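Local atomic coordinates of 5-formyltetrahydrofolate cyclo-ligase family protein (PDB entry 2JCB), a protein that probably catalyses the ATP- and magnesium-dependent cyclisation of 5-formyltetrahydrofolate to 5,10-methenyltetrahydrofolate, a step of folate metabolism. Residues A52-T58 / I127-P133; I71-W75 / I98-D102; Y137-R143 / K182-I187; L35-I39 / S164-S168; K79-V83 / F95-S99. All coordinates share one frame; numbering follows the deposited sequence.

Interaction 1: residues A52-T58 / I127-P133; sequences AKTIGIT and IDLQIVP
D128 reaches across to the start of strand 54-56 and can be followed from CB outward. Its CB lies 3.5 Å from T54 O and packs on A52 CB. A chi1 of -59° sets CG beside the backbone N, which turns the carboxylate back over the neighbouring chain. From there OD2 accepts two backbone N-H groups, K53 N at 2.8 Å and T54 N at 3.0 Å, which approach from opposite faces of the carboxylate plane on its anti side. A water joins OD2 to T54 OG1, which also hydrogen-bonds R80 NE. D128 N in turn donates to T54 O, so the aspartate grips the start of the strand by side chain and backbone together. Beyond it the two strands pair in parallel: G56 N meets L129 O and I131 N meets G56 O, each at 2.8 Å and 174°. Because G56 lacks a side chain, Q130, bent at chi2, can fold its OE1 to 3.2 Å from G56 CA. On the other face I131 CD1 touches I55 CG2 at 3.8 Å and lies alongside I57 CD1. At the far end T58 CG2 rests on P133 CG, and a water links T58 N to I131 O. Strands 54-56 and 129-131 thus form the middle of the mixed sheet, with strand 80-87 next to the former, strand 161-165 next to the latter, and helix 150-154 over I127, T58 and P133.

Interaction 2: residues I71-W75 / I98-D102; sequences IEKAW and ISNFD
W75 and F101 form an edge-to-face aromatic pair where helix 68-76 packs against the loop that follows strand 92-98, at the margin of the protein's Rossmann-like alpha/beta fold. The benzene edge of W75 points at the face of F101, with centroids 4.7 Å apart and planes at 58°; CH2 stands over the middle of the phenyl ring. W75 holds CG beside its own backbone N (chi1 -73°), which carries the indole off the helix and lays it against the loop backbone at S99 and N100. S99 O sits over the middle of the indole, near the bond its two rings share, and I71 CG2 covers the opposite face nearer the rim. The F101 ring receives E72 CG at its edge, 4.0 Å from F101 CE2. I98 CD1 packs on W75 CZ2 at 4.0 Å. The loop is held by Q103, whose OE1 accepts from S99 N and N100 N. The indole nitrogen is satisfied by a somewhat bent bond, W75 NE1 to I98 O, 3.0 Å long with an angle of 145° at the hydrogen.

Interaction 3: residues Y137-R143 / K182-I187; sequences YTERGER and KNVEKI. With PO4 (phosphate ion), chain D.
G141 brings bare backbone against the 182-187 segment: with a positive phi of 82° it closes a type I turn from T138, and its CA approaches V184 O to 3.5 Å in a CA-H...O contact. Having no side chain, G141 permits this closeness. The direct hydrogen bond across the contact runs from V184 N to G141 O, 2.8 Å long. The side chains of N183 and E142 run alongside each other, with N183 OD1 3.5 Å from E142 CG and amide and carboxylate planes 77° apart. E142 OE1 folds back over the preceding turn, where T138 OG1 donates to it and R140 NE forms a salt bridge, both from one face of the carboxylate. I187 CD1 packs against the turn, 3.8 Å from Y137 CB and near T138 O. R143 runs extended from CG to NE, and its guanidinium bonds a phosphate edge-on through NH1 (3.0 Å to O1), P133 O through NE, and through NH2 a water held by K182 O. The phosphate, probably from the crystallisation liquor, is also bound by backbone N-H groups of Y146, Y150 and Y151. With ADP and magnesium close by, this fixed guanidinium is consistent with an anion-binding position in the active site.

Interaction 4: residues L35-I39 / S164-S168; sequences LSEQI and SLAYS
S36 OG is held by two groups outside this contact, the carbonyl of Y32 one helical turn earlier and the backbone N of N66. The phenol oxygen Y167 OH lies 3.4 Å from it and has its own hydrogen bond with N63 O. Both hydroxyls are thereby tied to the 63-66 region, and the ring of Y167 lies beside helix 29-44. Y167 sets CG beside its backbone N (chi1 -55°), and the ring leans toward the helix with its CD1-CE1 side. L35 meets that side with two atoms: CD1 is 3.6 Å from Y167 CD1, and CB is 3.7 Å from Y167 CE1. In the Rossmann-like alpha/beta fold this is a helix laid against the end of strand 161-165, an inner strand of the sheet, and the chain that leaves it. One turn further along the helix, I39 supplies the largest share of the helix surface buried here. One branch, CG2, turns to the strand, where it touches L165 CB at 3.9 Å and L165 CD2 at 4.0 Å. The other branch extends with chi2 at 163°, and CD1 comes to rest 3.5 Å from A166 O, while the same methyl lies 4.0 Å from Y167 CD1. A166 points its own methyl away from the helix, toward Y137 and I187, and L165 also packs on I188 of the adjoining strand 186-189.

Interaction 5: residues K79-V83 / F95-S99; sequences KRVVV and FRQIS
V83 and R96 exchange a pair of backbone hydrogen bonds, R96 N to V83 O at 2.8 Å and V83 N to R96 O at 3.0 Å, and I98 N to V81 O adds a third. Together they join strands 80-87 and 92-98 as an antiparallel beta hairpin. Between these bonds V82 faces Q97 as a non-hydrogen-bonded pair, their CA atoms only 4.2 Å apart. A water spans the end of the ladder, accepting from V81 N and Q97 NE2 and donating to I98 O. Q97 is extended, with CG anti to the backbone N (chi1 175°), and this lays its amide across the aliphatic part of R80: NE2 is 3.4 Å from R80 CG, the amide plane perpendicular to the guanidinium. The charged end of R80 goes on to T54 OG1 and E126. On the V82 side of the sheet, V82 CG2 touches F95 CB at 3.8 Å, while V82 O lies at the edge of the F95 ring. On the other side the I98 side chain runs roughly perpendicular to that of V83, its CG2 3.7 Å from V83 CG2, and its CG1 reaches V81 CG1. R96 directs its NE to T119. Strand 80-87 continues the sheet to strand 54-56 and strand 92-98 to strand 120-121; helix 68-76 covers V81, and Y154 of helix 150-154 meets the F95 ring.

Interactions 1 and 5 belong to one sheet and touch: strand 54-56 pairs with 129-131 in interaction 1, and its other neighbour, strand 80-87, forms the hairpin of interaction 5. Both rely on backbone ladders, parallel in one and antiparallel in the other. Interactions 1, 3, 4 and 5 are buried; interaction 2, which shares I98 and S99 with interaction 5, is only partly so, and aromatic rings replace the ladder. Interaction 4 is mainly apolar; S164 bonds V132 of interaction 1 and K186 of interaction 3. Interaction 3, across the chain's centre from 2 and 5, is richest in charge, with a salt-bridge network and a bound phosphate, and lies nearest the nucleotide.

Interaction 1: residues A52-T58 / I127-P133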
# COMPACT_ATOMS: atom_id res chain seq x y z
N ALA A 52 13.46 8.34 -5.99
CA ALA A 52 13.34 6.88 -6.19
C ALA A 52 13.53 6.59 -7.66
O ALA A 52 12.91 7.24 -8.51
CB ALA A 52 12.01 6.37 -5.79
N LYS A 53 14.40 5.64 -7.97
CA LYS A 53 14.46 5.23 -9.32
C LYS A 53 13.64 3.96 -9.58
O LYS A 53 13.27 3.72 -10.71
CB LYS A 53 15.91 5.08 -9.77
CG LYS A 53 16.69 6.43 -9.87
CD LYS A 53 15.82 7.57 -10.42
CE LYS A 53 16.62 8.88 -10.73
NZ LYS A 53 15.79 10.05 -10.26
N THR A 54 13.35 3.21 -8.52
CA THR A 54 12.45 2.03 -8.58
C THR A 54 11.46 2.15 -7.46
O THR A 54 11.86 2.27 -6.31
CB THR A 54 13.22 0.70 -8.43
OG1 THR A 54 14.21 0.58 -9.45
CG2 THR A 54 12.31 -0.52 -8.58
N ILE A 55 10.18 2.03 -7.81
CA ILE A 55 9.13 2.16 -6.86
C ILE A 55 8.30 0.86 -6.90
O ILE A 55 7.95 0.41 -7.99
CB ILE A 55 8.25 3.38 -7.15
CG1 ILE A 55 9.10 4.67 -6.98
CG2 ILE A 55 7.12 3.34 -6.17
CD1 ILE A 55 8.50 5.89 -7.48
N GLY A 56 7.96 0.37 -5.71
CA GLY A 56 7.09 -0.82 -5.48
C GLY A 56 5.70 -0.25 -5.10
O GLY A 56 5.59 0.65 -4.24
N ILE A 57 4.65 -0.79 -5.72
CA ILE A 57 3.29 -0.28 -5.47
C ILE A 57 2.29 -1.41 -5.73
O ILE A 57 2.63 -2.41 -6.35
CB ILE A 57 2.98 0.92 -6.39
CG1 ILE A 57 1.70 1.67 -6.01
CG2 ILE A 57 3.12 0.55 -7.96
CD1 ILE A 57 1.66 3.07 -6.61
N THR A 58 1.09 -1.21 -5.22
CA THR A 58 -0.04 -2.19 -5.46
C THR A 58 -1.01 -1.57 -6.47
O THR A 58 -0.98 -0.35 -6.74
CB THR A 58 -0.77 -2.61 -4.19
OG1 THR A 58 -1.41 -1.47 -3.59
CG2 THR A 58 0.21 -3.31 -3.26
N ILE A 127 14.78 -1.88 -4.75
CA ILE A 127 13.55 -1.12 -4.76
C ILE A 127 13.76 0.06 -3.79
O ILE A 127 14.05 -0.16 -2.62
CB ILE A 127 12.32 -2.00 -4.32
CG1 ILE A 127 12.14 -3.22 -5.27
CG2 ILE A 127 11.05 -1.11 -4.19
CD1 ILE A 127 11.13 -4.28 -4.79
N ASP A 128 13.68 1.28 -4.29
CA ASP A 128 14.03 2.48 -3.51
C ASP A 128 12.93 2.90 -2.54
O ASP A 128 13.21 3.28 -1.36
CB ASP A 128 14.44 3.62 -4.44
CG ASP A 128 15.61 3.26 -5.30
OD1 ASP A 128 16.62 2.71 -4.77
OD2 ASP A 128 15.54 3.53 -6.51
N LEU A 129 11.69 2.75 -2.99
CA LEU A 129 10.53 3.14 -2.23
C LEU A 129 9.43 2.11 -2.39
O LEU A 129 9.12 1.70 -3.51
CB LEU A 129 10.06 4.49 -2.79
CG LEU A 129 8.77 5.07 -2.20
CD1 LEU A 129 8.99 5.41 -0.68
CD2 LEU A 129 8.28 6.30 -3.04
N GLN A 130 8.84 1.71 -1.27
CA GLN A 130 7.64 0.87 -1.28
C GLN A 130 6.46 1.68 -0.81
O GLN A 130 6.51 2.20 0.30
CB GLN A 130 7.83 -0.32 -0.36
CG GLN A 130 8.74 -1.39 -1.04
CD GLN A 130 7.95 -2.27 -2.08
OE1 GLN A 130 6.84 -1.96 -2.45
NE2 GLN A 130 8.57 -3.37 -2.52
N ILE A 131 5.46 1.77 -1.67
CA ILE A 131 4.21 2.45 -1.35
C ILE A 131 3.33 1.31 -0.77
O ILE A 131 2.86 0.45 -1.55
CB ILE A 131 3.66 3.16 -2.59
CG1 ILE A 131 4.67 4.30 -2.96
CG2 ILE A 131 2.28 3.69 -2.27
CD1 ILE A 131 4.35 5.04 -4.26
N VAL A 132 3.03 1.33 0.53
CA VAL A 132 2.51 0.15 1.20
C VAL A 132 1.00 0.33 1.33
O VAL A 132 0.59 1.36 1.77
CB VAL A 132 3.21 -0.03 2.57
CG1 VAL A 132 2.47 -1.10 3.46
CG2 VAL A 132 4.73 -0.31 2.37
N PRO A 133 0.18 -0.62 0.83
CA PRO A 133 -1.30 -0.50 1.01
C PRO A 133 -1.79 -0.83 2.40
O PRO A 133 -1.04 -1.34 3.21
CB PRO A 133 -1.83 -1.56 0.02
CG PRO A 133 -0.78 -2.66 0.17
CD PRO A 133 0.55 -1.87 0.15
O HOH W 1 16.63 1.56 -8.47
O HOH W 2 0.29 0.46 -2.86

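Interaction 2: residues I71-W75 / I98-D102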
# COMPACT_ATOMS: atom_id res chain seq x y z
N ILE A 71 1.32 4.87 -11.06
CA ILE A 71 2.10 4.07 -12.00
C ILE A 71 2.37 4.82 -13.33
O ILE A 71 3.49 4.82 -13.87
CB ILE A 71 1.41 2.71 -12.25
CG1 ILE A 71 1.41 1.92 -10.93
CG2 ILE A 71 2.17 1.95 -13.39
CD1 ILE A 71 0.42 0.74 -10.95
N GLU A 72 1.35 5.48 -13.87
CA GLU A 72 1.51 6.24 -15.09
C GLU A 72 2.55 7.37 -14.99
O GLU A 72 3.36 7.55 -15.91
CB GLU A 72 0.14 6.73 -15.50
CG GLU A 72 -0.77 5.54 -15.90
CD GLU A 72 -2.11 6.00 -16.33
OE1 GLU A 72 -2.76 6.75 -15.56
OE2 GLU A 72 -2.51 5.63 -17.46
N LYS A 73 2.52 8.06 -13.85
CA LYS A 73 3.45 9.17 -13.56
C LYS A 73 4.87 8.62 -13.44
O LYS A 73 5.78 9.17 -14.00
CB LYS A 73 3.07 9.82 -12.21
CG LYS A 73 3.81 11.14 -11.85
CD LYS A 73 3.45 12.25 -12.77
CE LYS A 73 3.70 13.60 -12.14
NZ LYS A 73 3.00 14.61 -13.01
N ALA A 74 5.04 7.55 -12.68
CA ALA A 74 6.34 6.90 -12.55
C ALA A 74 6.91 6.52 -13.92
O ALA A 74 8.09 6.84 -14.25
CB ALA A 74 6.27 5.68 -11.57
N TRP A 75 6.09 5.87 -14.75
CA TRP A 75 6.51 5.54 -16.11
C TRP A 75 6.94 6.79 -16.89
O TRP A 75 7.98 6.79 -17.53
CB TRP A 75 5.44 4.82 -16.90
CG TRP A 75 5.23 3.39 -16.47
CD1 TRP A 75 6.14 2.55 -15.90
CD2 TRP A 75 4.03 2.63 -16.66
NE1 TRP A 75 5.58 1.32 -15.70
CE2 TRP A 75 4.29 1.33 -16.17
CE3 TRP A 75 2.78 2.91 -17.23
CZ2 TRP A 75 3.32 0.31 -16.19
CZ3 TRP A 75 1.81 1.90 -17.23
CH2 TRP A 75 2.09 0.62 -16.72
N ILE A 98 6.75 -4.04 -14.23
CA ILE A 98 5.75 -3.84 -15.31
C ILE A 98 6.07 -2.55 -16.03
O ILE A 98 6.32 -1.52 -15.38
CB ILE A 98 4.25 -3.87 -14.82
CG1 ILE A 98 3.89 -2.86 -13.70
CG2 ILE A 98 3.87 -5.32 -14.40
CD1 ILE A 98 2.33 -2.53 -13.54
N SER A 99 6.07 -2.63 -17.35
CA SER A 99 6.29 -1.49 -18.24
C SER A 99 4.98 -1.00 -18.84
O SER A 99 4.88 0.12 -19.36
CB SER A 99 7.23 -1.91 -19.35
OG SER A 99 8.45 -2.39 -18.84
N ASN A 100 3.97 -1.88 -18.85
CA ASN A 100 2.65 -1.56 -19.39
C ASN A 100 1.59 -2.43 -18.72
O ASN A 100 1.93 -3.47 -18.11
CB ASN A 100 2.61 -1.72 -20.93
CG ASN A 100 2.96 -3.13 -21.39
OD1 ASN A 100 2.22 -4.07 -21.10
ND2 ASN A 100 4.06 -3.29 -22.13
N PHE A 101 0.32 -2.03 -18.80
CA PHE A 101 -0.72 -2.72 -18.05
C PHE A 101 -1.12 -4.10 -18.64
O PHE A 101 -1.78 -4.91 -17.97
CB PHE A 101 -1.97 -1.83 -17.84
CG PHE A 101 -1.73 -0.65 -16.95
CD1 PHE A 101 -1.43 -0.82 -15.59
CD2 PHE A 101 -1.81 0.64 -17.46
CE1 PHE A 101 -1.19 0.29 -14.77
CE2 PHE A 101 -1.59 1.74 -16.65
CZ PHE A 101 -1.27 1.58 -15.32
N ASP A 102 -0.63 -4.38 -19.85
CA ASP A 102 -0.82 -5.69 -20.49
C ASP A 102 0.06 -6.81 -19.91
O ASP A 102 -0.12 -7.99 -20.23
CB ASP A 102 -0.64 -5.58 -22.01
CG ASP A 102 -1.96 -5.30 -22.74
OD1 ASP A 102 -3.02 -5.17 -22.07
OD2 ASP A 102 -1.92 -5.21 -23.98

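Interaction 3: residues Y137-R143 / K182-I187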
# COMPACT_ATOMS: atom_id res chain seq x y z
N TYR A 137 -4.45 3.20 10.03
CA TYR A 137 -3.11 3.57 10.50
C TYR A 137 -3.20 4.44 11.73
O TYR A 137 -4.24 5.07 11.97
CB TYR A 137 -2.38 4.37 9.42
CG TYR A 137 -2.27 3.73 8.02
CD1 TYR A 137 -1.16 2.99 7.67
CD2 TYR A 137 -3.31 3.88 7.10
CE1 TYR A 137 -1.11 2.38 6.37
CE2 TYR A 137 -3.28 3.32 5.83
CZ TYR A 137 -2.16 2.59 5.48
OH TYR A 137 -2.16 2.01 4.21
N THR A 138 -2.11 4.50 12.48
CA THR A 138 -2.00 5.51 13.55
C THR A 138 -0.92 6.54 13.18
O THR A 138 -0.15 6.33 12.23
CB THR A 138 -1.67 4.91 14.91
OG1 THR A 138 -0.31 4.44 14.89
CG2 THR A 138 -2.63 3.79 15.19
N GLU A 139 -0.87 7.61 13.98
CA GLU A 139 0.13 8.70 13.87
C GLU A 139 1.53 8.13 13.97
O GLU A 139 2.47 8.68 13.38
CB GLU A 139 -0.06 9.75 15.00
CG GLU A 139 0.04 9.20 16.44
CD GLU A 139 0.28 10.24 17.57
OE1 GLU A 139 0.05 11.46 17.37
OE2 GLU A 139 0.69 9.81 18.69
N ARG A 140 1.63 7.00 14.66
CA ARG A 140 2.87 6.28 14.89
C ARG A 140 3.35 5.37 13.73
O ARG A 140 4.35 4.65 13.89
CB ARG A 140 2.71 5.46 16.16
CG ARG A 140 2.62 6.33 17.43
CD ARG A 140 2.22 5.54 18.64
NE ARG A 140 0.86 5.01 18.54
CZ ARG A 140 -0.26 5.71 18.71
NH1 ARG A 140 -1.43 5.12 18.60
NH2 ARG A 140 -0.21 7.02 18.97
N GLY A 141 2.65 5.37 12.59
CA GLY A 141 3.06 4.51 11.49
C GLY A 141 2.56 3.08 11.63
O GLY A 141 2.90 2.25 10.81
N GLU A 142 1.74 2.82 12.66
CA GLU A 142 1.18 1.46 12.88
C GLU A 142 0.12 1.24 11.84
O GLU A 142 -0.43 2.19 11.28
CB GLU A 142 0.62 1.28 14.28
CG GLU A 142 1.73 1.53 15.30
CD GLU A 142 1.23 2.00 16.64
OE1 GLU A 142 0.25 2.77 16.67
OE2 GLU A 142 1.82 1.62 17.67
N ARG A 143 -0.11 -0.03 11.53
CA ARG A 143 -0.83 -0.39 10.31
C ARG A 143 -1.65 -1.66 10.49
O ARG A 143 -1.19 -2.65 11.07
CB ARG A 143 0.14 -0.49 9.12
CG ARG A 143 -0.50 -1.10 7.92
CD ARG A 143 0.50 -1.20 6.76
NE ARG A 143 -0.09 -2.04 5.75
CZ ARG A 143 -0.07 -3.37 5.72
NH1 ARG A 143 -0.74 -3.97 4.73
NH2 ARG A 143 0.52 -4.10 6.66
N LYS A 182 4.47 -4.61 11.40
CA LYS A 182 5.51 -3.68 10.94
C LYS A 182 4.91 -2.30 10.71
O LYS A 182 3.80 -2.17 10.19
CB LYS A 182 6.19 -4.19 9.68
CG LYS A 182 6.95 -5.55 9.90
CD LYS A 182 8.09 -5.45 10.91
CE LYS A 182 9.38 -5.01 10.25
NZ LYS A 182 10.50 -4.95 11.23
N ASN A 183 5.67 -1.27 11.07
CA ASN A 183 5.21 0.12 10.87
C ASN A 183 5.72 0.68 9.56
O ASN A 183 6.72 0.22 9.04
CB ASN A 183 5.77 1.01 11.99
CG ASN A 183 5.15 0.71 13.34
OD1 ASN A 183 4.19 -0.06 13.46
ND2 ASN A 183 5.71 1.31 14.39
N VAL A 184 5.05 1.71 9.07
CA VAL A 184 5.51 2.44 7.86
C VAL A 184 6.15 3.77 8.30
O VAL A 184 5.82 4.27 9.37
CB VAL A 184 4.38 2.70 6.83
CG1 VAL A 184 3.89 1.38 6.24
CG2 VAL A 184 3.19 3.45 7.46
N GLU A 185 7.04 4.32 7.48
CA GLU A 185 7.80 5.51 7.84
C GLU A 185 7.03 6.82 7.65
O GLU A 185 7.39 7.83 8.24
CB GLU A 185 9.09 5.60 7.03
CG GLU A 185 10.06 4.56 7.48
CD GLU A 185 11.27 4.47 6.54
OE1 GLU A 185 11.21 4.88 5.35
OE2 GLU A 185 12.29 3.96 7.00
N LYS A 186 6.08 6.82 6.76
CA LYS A 186 5.34 8.06 6.43
C LYS A 186 3.96 7.72 5.93
O LYS A 186 3.78 6.71 5.22
CB LYS A 186 6.07 8.79 5.30
CG LYS A 186 5.32 10.12 4.88
CD LYS A 186 6.03 10.83 3.75
CE LYS A 186 7.25 11.61 4.27
NZ LYS A 186 7.93 12.39 3.19
N ILE A 187 2.98 8.54 6.30
CA ILE A 187 1.60 8.35 5.82
C ILE A 187 1.24 9.72 5.17
O ILE A 187 1.45 10.78 5.80
CB ILE A 187 0.58 7.91 6.92
CG1 ILE A 187 1.02 6.57 7.57
CG2 ILE A 187 -0.84 7.77 6.32
CD1 ILE A 187 0.75 6.49 8.98
P PO4 D . -1.39 -7.20 3.83
O1 PO4 D . -0.10 -6.87 4.25
O2 PO4 D . -2.51 -6.84 4.78
O3 PO4 D . -1.72 -6.48 2.49
O4 PO4 D . -1.57 -8.70 3.66
O HOH W 3 2.82 -3.60 8.04
O HOH W 4 1.99 -1.92 12.32

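Interaction 4: residues L35-I39 / S164-S168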
# COMPACT_ATOMS: atom_id res chain seq x y z
N LEU A 35 -10.15 13.30 -3.43
CA LEU A 35 -9.20 12.92 -2.37
C LEU A 35 -8.03 12.13 -2.98
O LEU A 35 -6.86 12.36 -2.64
CB LEU A 35 -9.89 12.14 -1.25
CG LEU A 35 -10.93 12.80 -0.33
CD1 LEU A 35 -11.52 11.84 0.67
CD2 LEU A 35 -10.35 13.98 0.42
N SER A 36 -8.33 11.22 -3.92
CA SER A 36 -7.22 10.45 -4.52
C SER A 36 -6.26 11.39 -5.24
O SER A 36 -5.04 11.22 -5.15
CB SER A 36 -7.70 9.40 -5.52
OG SER A 36 -8.21 8.28 -4.82
N GLU A 37 -6.84 12.36 -5.96
CA GLU A 37 -6.08 13.40 -6.68
C GLU A 37 -5.19 14.22 -5.72
O GLU A 37 -4.00 14.46 -6.03
CB GLU A 37 -7.06 14.33 -7.41
CG GLU A 37 -7.32 13.83 -8.83
CD GLU A 37 -8.62 14.37 -9.53
OE1 GLU A 37 -9.25 15.37 -9.07
OE2 GLU A 37 -8.99 13.75 -10.58
N GLN A 38 -5.78 14.66 -4.60
CA GLN A 38 -5.04 15.48 -3.61
C GLN A 38 -3.88 14.71 -3.01
O GLN A 38 -2.78 15.24 -2.85
CB GLN A 38 -5.97 15.99 -2.50
CG GLN A 38 -6.94 17.00 -3.07
CD GLN A 38 -7.94 17.51 -2.05
OE1 GLN A 38 -7.93 17.11 -0.89
NE2 GLN A 38 -8.84 18.40 -2.50
N ILE A 39 -4.11 13.43 -2.70
CA ILE A 39 -3.17 12.62 -1.96
C ILE A 39 -1.99 12.42 -2.87
O ILE A 39 -0.83 12.58 -2.42
CB ILE A 39 -3.77 11.32 -1.54
CG1 ILE A 39 -4.72 11.60 -0.34
CG2 ILE A 39 -2.73 10.31 -1.17
CD1 ILE A 39 -5.73 10.47 -0.03
N SER A 164 2.80 5.13 3.07
CA SER A 164 1.43 4.72 2.77
C SER A 164 0.63 5.93 2.41
O SER A 164 0.92 7.04 2.86
CB SER A 164 0.80 3.97 3.93
OG SER A 164 1.43 2.72 4.19
N LEU A 165 -0.33 5.71 1.51
CA LEU A 165 -1.32 6.71 1.09
C LEU A 165 -2.65 6.37 1.77
O LEU A 165 -3.06 5.21 1.73
CB LEU A 165 -1.45 6.67 -0.44
CG LEU A 165 -0.13 6.75 -1.20
CD1 LEU A 165 -0.25 6.58 -2.76
CD2 LEU A 165 0.55 8.09 -0.89
N ALA A 166 -3.34 7.35 2.38
CA ALA A 166 -4.54 7.09 3.12
C ALA A 166 -5.47 8.27 3.12
O ALA A 166 -5.02 9.40 3.18
CB ALA A 166 -4.19 6.68 4.53
N TYR A 167 -6.77 8.01 3.07
CA TYR A 167 -7.73 9.05 3.35
C TYR A 167 -7.63 9.30 4.87
O TYR A 167 -7.30 8.40 5.67
CB TYR A 167 -9.15 8.56 3.05
CG TYR A 167 -9.31 8.04 1.66
CD1 TYR A 167 -9.32 8.93 0.58
CD2 TYR A 167 -9.57 6.67 1.41
CE1 TYR A 167 -9.51 8.48 -0.70
CE2 TYR A 167 -9.79 6.21 0.09
CZ TYR A 167 -9.75 7.13 -0.95
OH TYR A 167 -9.92 6.80 -2.30
N SER A 168 -7.87 10.54 5.26
CA SER A 168 -7.75 10.89 6.67
C SER A 168 -8.64 10.05 7.61
O SER A 168 -8.25 9.81 8.75
CB SER A 168 -7.90 12.40 6.89
OG SER A 168 -9.21 12.80 6.65

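Interaction 5: residues K79-V83 / F95-S99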
# COMPACT_ATOMS: atom_id res chain seq x y z
N LYS A 79 10.81 6.13 -14.04
CA LYS A 79 11.08 5.29 -12.90
C LYS A 79 10.67 3.87 -13.27
O LYS A 79 9.75 3.70 -14.07
CB LYS A 79 10.23 5.74 -11.69
CG LYS A 79 10.47 7.20 -11.33
CD LYS A 79 9.69 7.47 -10.05
CE LYS A 79 9.75 8.93 -9.65
NZ LYS A 79 11.14 9.38 -9.38
N ARG A 80 11.31 2.87 -12.65
CA ARG A 80 10.96 1.47 -12.86
C ARG A 80 9.86 1.21 -11.86
O ARG A 80 9.94 1.66 -10.73
CB ARG A 80 12.16 0.58 -12.56
CG ARG A 80 11.87 -0.88 -12.58
CD ARG A 80 13.14 -1.67 -12.69
NE ARG A 80 13.96 -1.52 -11.48
CZ ARG A 80 15.03 -2.26 -11.21
NH1 ARG A 80 15.40 -3.20 -12.06
NH2 ARG A 80 15.70 -2.07 -10.07
N VAL A 81 8.81 0.51 -12.32
CA VAL A 81 7.66 0.22 -11.48
C VAL A 81 7.58 -1.29 -11.25
O VAL A 81 7.65 -2.07 -12.20
CB VAL A 81 6.34 0.69 -12.16
CG1 VAL A 81 5.16 0.20 -11.38
CG2 VAL A 81 6.23 2.21 -12.20
N VAL A 82 7.47 -1.66 -9.98
CA VAL A 82 7.30 -3.09 -9.56
C VAL A 82 6.02 -3.29 -8.75
O VAL A 82 5.72 -2.51 -7.83
CB VAL A 82 8.56 -3.73 -8.90
CG1 VAL A 82 9.76 -3.61 -9.81
CG2 VAL A 82 8.85 -3.12 -7.54
N VAL A 83 5.29 -4.37 -9.05
CA VAL A 83 4.02 -4.68 -8.38
C VAL A 83 4.06 -6.15 -7.89
O VAL A 83 4.77 -6.98 -8.49
CB VAL A 83 2.86 -4.50 -9.40
CG1 VAL A 83 2.71 -3.00 -9.74
CG2 VAL A 83 3.17 -5.25 -10.73
N PHE A 95 7.92 -9.00 -6.02
CA PHE A 95 7.70 -7.77 -6.77
C PHE A 95 8.28 -7.89 -8.17
O PHE A 95 9.43 -8.27 -8.33
CB PHE A 95 8.26 -6.58 -6.01
CG PHE A 95 7.40 -6.21 -4.87
CD1 PHE A 95 6.45 -5.22 -5.06
CD2 PHE A 95 7.52 -6.84 -3.64
CE1 PHE A 95 5.56 -4.84 -3.99
CE2 PHE A 95 6.65 -6.50 -2.56
CZ PHE A 95 5.66 -5.51 -2.74
N ARG A 96 7.46 -7.61 -9.18
CA ARG A 96 7.91 -7.81 -10.54
C ARG A 96 7.68 -6.59 -11.38
O ARG A 96 6.67 -5.92 -11.25
CB ARG A 96 7.20 -9.02 -11.20
CG ARG A 96 7.11 -10.28 -10.28
CD ARG A 96 6.40 -11.39 -11.05
NE ARG A 96 7.31 -12.00 -12.01
CZ ARG A 96 8.14 -12.99 -11.73
NH1 ARG A 96 8.19 -13.48 -10.49
NH2 ARG A 96 8.90 -13.47 -12.67
N GLN A 97 8.64 -6.29 -12.24
CA GLN A 97 8.55 -5.07 -13.03
C GLN A 97 7.47 -5.14 -14.11
O GLN A 97 7.36 -6.14 -14.86
CB GLN A 97 9.90 -4.75 -13.67
CG GLN A 97 9.82 -3.57 -14.60
CD GLN A 97 11.13 -3.20 -15.28
OE1 GLN A 97 12.04 -4.01 -15.37
NE2 GLN A 97 11.22 -1.95 -15.73
N ILE A 98 6.75 -4.04 -14.23
CA ILE A 98 5.75 -3.84 -15.31
C ILE A 98 6.07 -2.55 -16.03
O ILE A 98 6.32 -1.52 -15.38
CB ILE A 98 4.25 -3.87 -14.82
CG1 ILE A 98 3.89 -2.86 -13.70
CG2 ILE A 98 3.87 -5.32 -14.40
CD1 ILE A 98 2.33 -2.53 -13.54
N SER A 99 6.07 -2.63 -17.35
CA SER A 99 6.29 -1.49 -18.24
C SER A 99 4.98 -1.00 -18.84
O SER A 99 4.88 0.12 -19.36
CB SER A 99 7.23 -1.91 -19.35
OG SER A 99 8.45 -2.39 -18.84
O HOH W 5 8.84 -0.27 -15.12